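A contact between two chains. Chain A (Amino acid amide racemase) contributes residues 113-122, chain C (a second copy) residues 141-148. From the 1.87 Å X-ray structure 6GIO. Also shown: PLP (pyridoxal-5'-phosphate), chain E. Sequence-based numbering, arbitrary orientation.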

# COMPACT_ATOMS: atom_id res chain seq x y z
N SER A 113 -3.36 1.64 6.31
CA SER A 113 -3.89 2.80 5.65
C SER A 113 -4.75 2.46 4.43
O SER A 113 -5.82 3.04 4.23
CB SER A 113 -2.78 3.76 5.19
OG SER A 113 -2.13 4.28 6.31
N ASP A 114 -4.25 1.61 3.55
CA ASP A 114 -5.01 1.33 2.33
C ASP A 114 -6.26 0.44 2.65
O ASP A 114 -7.31 0.51 1.96
CB ASP A 114 -4.12 0.86 1.13
CG ASP A 114 -3.57 -0.58 1.23
OD1 ASP A 114 -4.04 -1.40 2.03
OD2 ASP A 114 -2.63 -0.90 0.45
N ALA A 115 -6.18 -0.36 3.71
CA ALA A 115 -7.30 -1.26 4.04
C ALA A 115 -8.47 -0.46 4.61
O ALA A 115 -9.63 -0.72 4.29
CB ALA A 115 -6.85 -2.38 4.97
N ASN A 116 -8.17 0.54 5.42
CA ASN A 116 -9.19 1.45 5.92
C ASN A 116 -9.71 2.38 4.83
O ASN A 116 -10.88 2.72 4.88
CB ASN A 116 -8.67 2.29 7.09
CG ASN A 116 -8.72 1.54 8.36
OD1 ASN A 116 -7.76 1.58 9.14
ND2 ASN A 116 -9.77 0.69 8.51
N ASP A 117 -8.85 2.79 3.90
CA ASP A 117 -9.28 3.57 2.70
C ASP A 117 -10.30 2.71 1.92
O ASP A 117 -11.39 3.15 1.62
CB ASP A 117 -8.05 3.93 1.84
CG ASP A 117 -8.24 5.18 0.91
OD1 ASP A 117 -9.08 5.15 0.01
OD2 ASP A 117 -7.46 6.19 1.03
N CYS A 118 -9.94 1.47 1.62
CA CYS A 118 -10.90 0.51 1.02
C CYS A 118 -12.19 0.46 1.81
O CYS A 118 -13.25 0.60 1.23
CB CYS A 118 -10.30 -0.88 0.87
SG CYS A 118 -11.49 -2.15 0.34
N ALA A 119 -12.11 0.30 3.14
CA ALA A 119 -13.30 0.15 3.97
C ALA A 119 -14.24 1.34 3.83
O ALA A 119 -15.44 1.17 3.57
CB ALA A 119 -12.92 -0.06 5.43
N VAL A 120 -13.67 2.53 3.98
CA VAL A 120 -14.41 3.76 3.80
C VAL A 120 -15.06 3.88 2.41
O VAL A 120 -16.22 4.25 2.32
CB VAL A 120 -13.48 5.00 4.04
CG1 VAL A 120 -14.21 6.25 3.63
CG2 VAL A 120 -13.13 5.10 5.52
N ARG A 121 -14.28 3.59 1.36
CA ARG A 121 -14.74 3.71 -0.05
C ARG A 121 -15.88 2.73 -0.33
O ARG A 121 -16.87 3.16 -0.96
CB ARG A 121 -13.57 3.48 -1.01
CG ARG A 121 -12.68 4.70 -1.22
CD ARG A 121 -11.82 4.58 -2.46
NE ARG A 121 -12.61 4.42 -3.68
CZ ARG A 121 -12.41 3.48 -4.59
NH1 ARG A 121 -11.28 2.79 -4.59
NH2 ARG A 121 -13.34 3.23 -5.49
N VAL A 122 -15.75 1.48 0.12
CA VAL A 122 -16.79 0.47 -0.15
C VAL A 122 -18.00 0.61 0.78
O VAL A 122 -19.11 0.31 0.37
CB VAL A 122 -16.23 -0.96 -0.15
CG1 VAL A 122 -15.83 -1.44 1.26
CG2 VAL A 122 -17.27 -1.91 -0.78
N GLY C 141 -4.18 5.90 -9.81
CA GLY C 141 -4.39 4.96 -8.73
C GLY C 141 -5.86 4.72 -8.37
O GLY C 141 -6.75 5.35 -8.96
N ASN C 142 -6.11 3.83 -7.41
CA ASN C 142 -7.45 3.49 -6.97
C ASN C 142 -7.66 3.63 -5.45
O ASN C 142 -8.56 2.99 -4.86
CB ASN C 142 -7.85 2.08 -7.44
CG ASN C 142 -9.29 2.02 -7.93
OD1 ASN C 142 -9.89 3.05 -8.24
ND2 ASN C 142 -9.83 0.83 -8.04
N LEU C 143 -6.86 4.49 -4.84
CA LEU C 143 -7.13 4.96 -3.48
C LEU C 143 -7.64 6.39 -3.60
O LEU C 143 -7.43 7.10 -4.62
CB LEU C 143 -5.89 4.90 -2.56
CG LEU C 143 -5.28 3.48 -2.46
CD1 LEU C 143 -3.98 3.53 -1.67
CD2 LEU C 143 -6.24 2.44 -1.89
N THR C 144 -8.34 6.80 -2.55
CA THR C 144 -9.06 8.05 -2.55
C THR C 144 -8.25 9.22 -3.14
O THR C 144 -8.73 9.90 -4.05
CB THR C 144 -9.52 8.36 -1.11
OG1 THR C 144 -10.48 7.35 -0.73
CG2 THR C 144 -10.17 9.70 -1.02
N GLY C 145 -7.03 9.46 -2.66
CA GLY C 145 -6.29 10.67 -3.11
C GLY C 145 -5.78 10.57 -4.56
O GLY C 145 -5.78 11.54 -5.34
N SER C 146 -5.35 9.37 -4.95
CA SER C 146 -4.78 9.16 -6.27
C SER C 146 -5.87 9.04 -7.37
O SER C 146 -5.72 9.56 -8.51
CB SER C 146 -3.86 7.94 -6.21
OG SER C 146 -4.52 6.79 -5.68
N MET C 147 -6.97 8.36 -7.03
CA MET C 147 -8.14 8.27 -7.91
C MET C 147 -8.76 9.66 -8.11
O MET C 147 -9.25 9.99 -9.19
CB MET C 147 -9.16 7.32 -7.30
CG MET C 147 -10.43 7.15 -8.11
SD MET C 147 -11.53 5.96 -7.30
CE MET C 147 -12.11 6.93 -5.91
N GLY C 148 -8.70 10.48 -7.07
CA GLY C 148 -9.19 11.86 -7.12
C GLY C 148 -8.60 12.75 -8.20
O GLY C 148 -9.24 13.70 -8.65
N1 PLP E . -5.12 1.38 12.00
C2 PLP E . -4.53 1.15 13.22
C2A PLP E . -5.35 0.82 14.44
C3 PLP E . -3.04 1.21 13.33
O3 PLP E . -2.39 1.01 14.50
C4 PLP E . -2.25 1.52 12.12
C4A PLP E . -0.77 1.59 12.17
C5 PLP E . -2.99 1.77 10.85
C6 PLP E . -4.39 1.68 10.87
C5A PLP E . -2.16 2.10 9.60
O4P PLP E . -1.31 1.02 9.13
P PLP E . -0.13 1.35 8.09
O1P PLP E . 0.80 2.22 8.94
O2P PLP E . -0.71 2.18 6.96
O3P PLP E . 0.40 0.01 7.70

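The chain A stretch is helical throughout, part of a longer helix whose backbone is tied by regular i to i+4 hydrogen bonds such as that from Arg A121 N to Asp A117 O (2.9 Å). Against its side lies the beginning of a helix of chain C, entered through a loop. The backbones come nearest where the CA of Asp A117 lies 6.7 Å from the CA of Leu C143, the N-cap residue. Asp A114, Asp A117 and Arg A121 follow one another at intervals of three and four residues, so they share the side of the helix that meets chain C. Together the two stretches bury 326 Å².

The center of the bonding is Asp A117. Its CA-to-CB bond points toward chain C, and a t rotamer (chi1 -156°) carries the carboxylate to the start of the chain C helix. There OD1 accepts two hydrogen bonds from a single residue: one from Thr C144 OG1 at 2.7 Å, the other from Thr C144 N to Asp A117 OD1 at 3.1 Å, with a nearly straight N-H...O angle of 162°. The first turn of a helix has backbone NH groups without partners in the helix itself, and an aspartate is well suited to satisfy one, its negative charge also being favorable at the positive end of the helix dipole. Here the carboxylate comes from the other chain, while the N-cap position is held by Leu C143, whose side chain has no polar atom to offer. Threonine suits the next position because its m rotamer (chi1 -66°) sets OG1 beside its own backbone N, so that both reach the same oxygen. Asp A117 OD2 is hydrogen-bonded elsewhere in the structure, so neither carboxylate oxygen is left unpaired.

Arg A121, one turn further along, has the largest covered area, 88 Å². Its chain leaves the helix with chi1 m and chi2 t, then bends at chi3, which is p (60°). The m setting of chi1 puts Arg A121 CG 3.5 Å from Thr C144 OG1, and beyond the bend Arg A121 NH1 arrives 2.7 Å from the backbone O of Asn C142. Met C147 CE lies over one face of the guanidinium, 3.4 Å from Arg A121 NE. The flat, delocalized group can accept a polarizable thioether side chain on its face while its nitrogens remain free for polar partners. Methionine reaches this place by running straight through chi1 and chi2, both t, before chi3 turns to p (73°).

At the other end the contact is apolar. Leu C143 adopts the common m,t rotamer, and its CD1 lies 3.9 Å from Asp A114 CB. Asp A114 therefore presents a methylene to the leucine, while its p rotamer (chi1 74°) accompanies a carboxylate whose two oxygens are both hydrogen-bonded outside this contact.

Ser A113 takes no part in the packing; its N and OG bind PLP O2P at 2.8 and 2.6 Å, so the same helix also holds the cofactor phosphate.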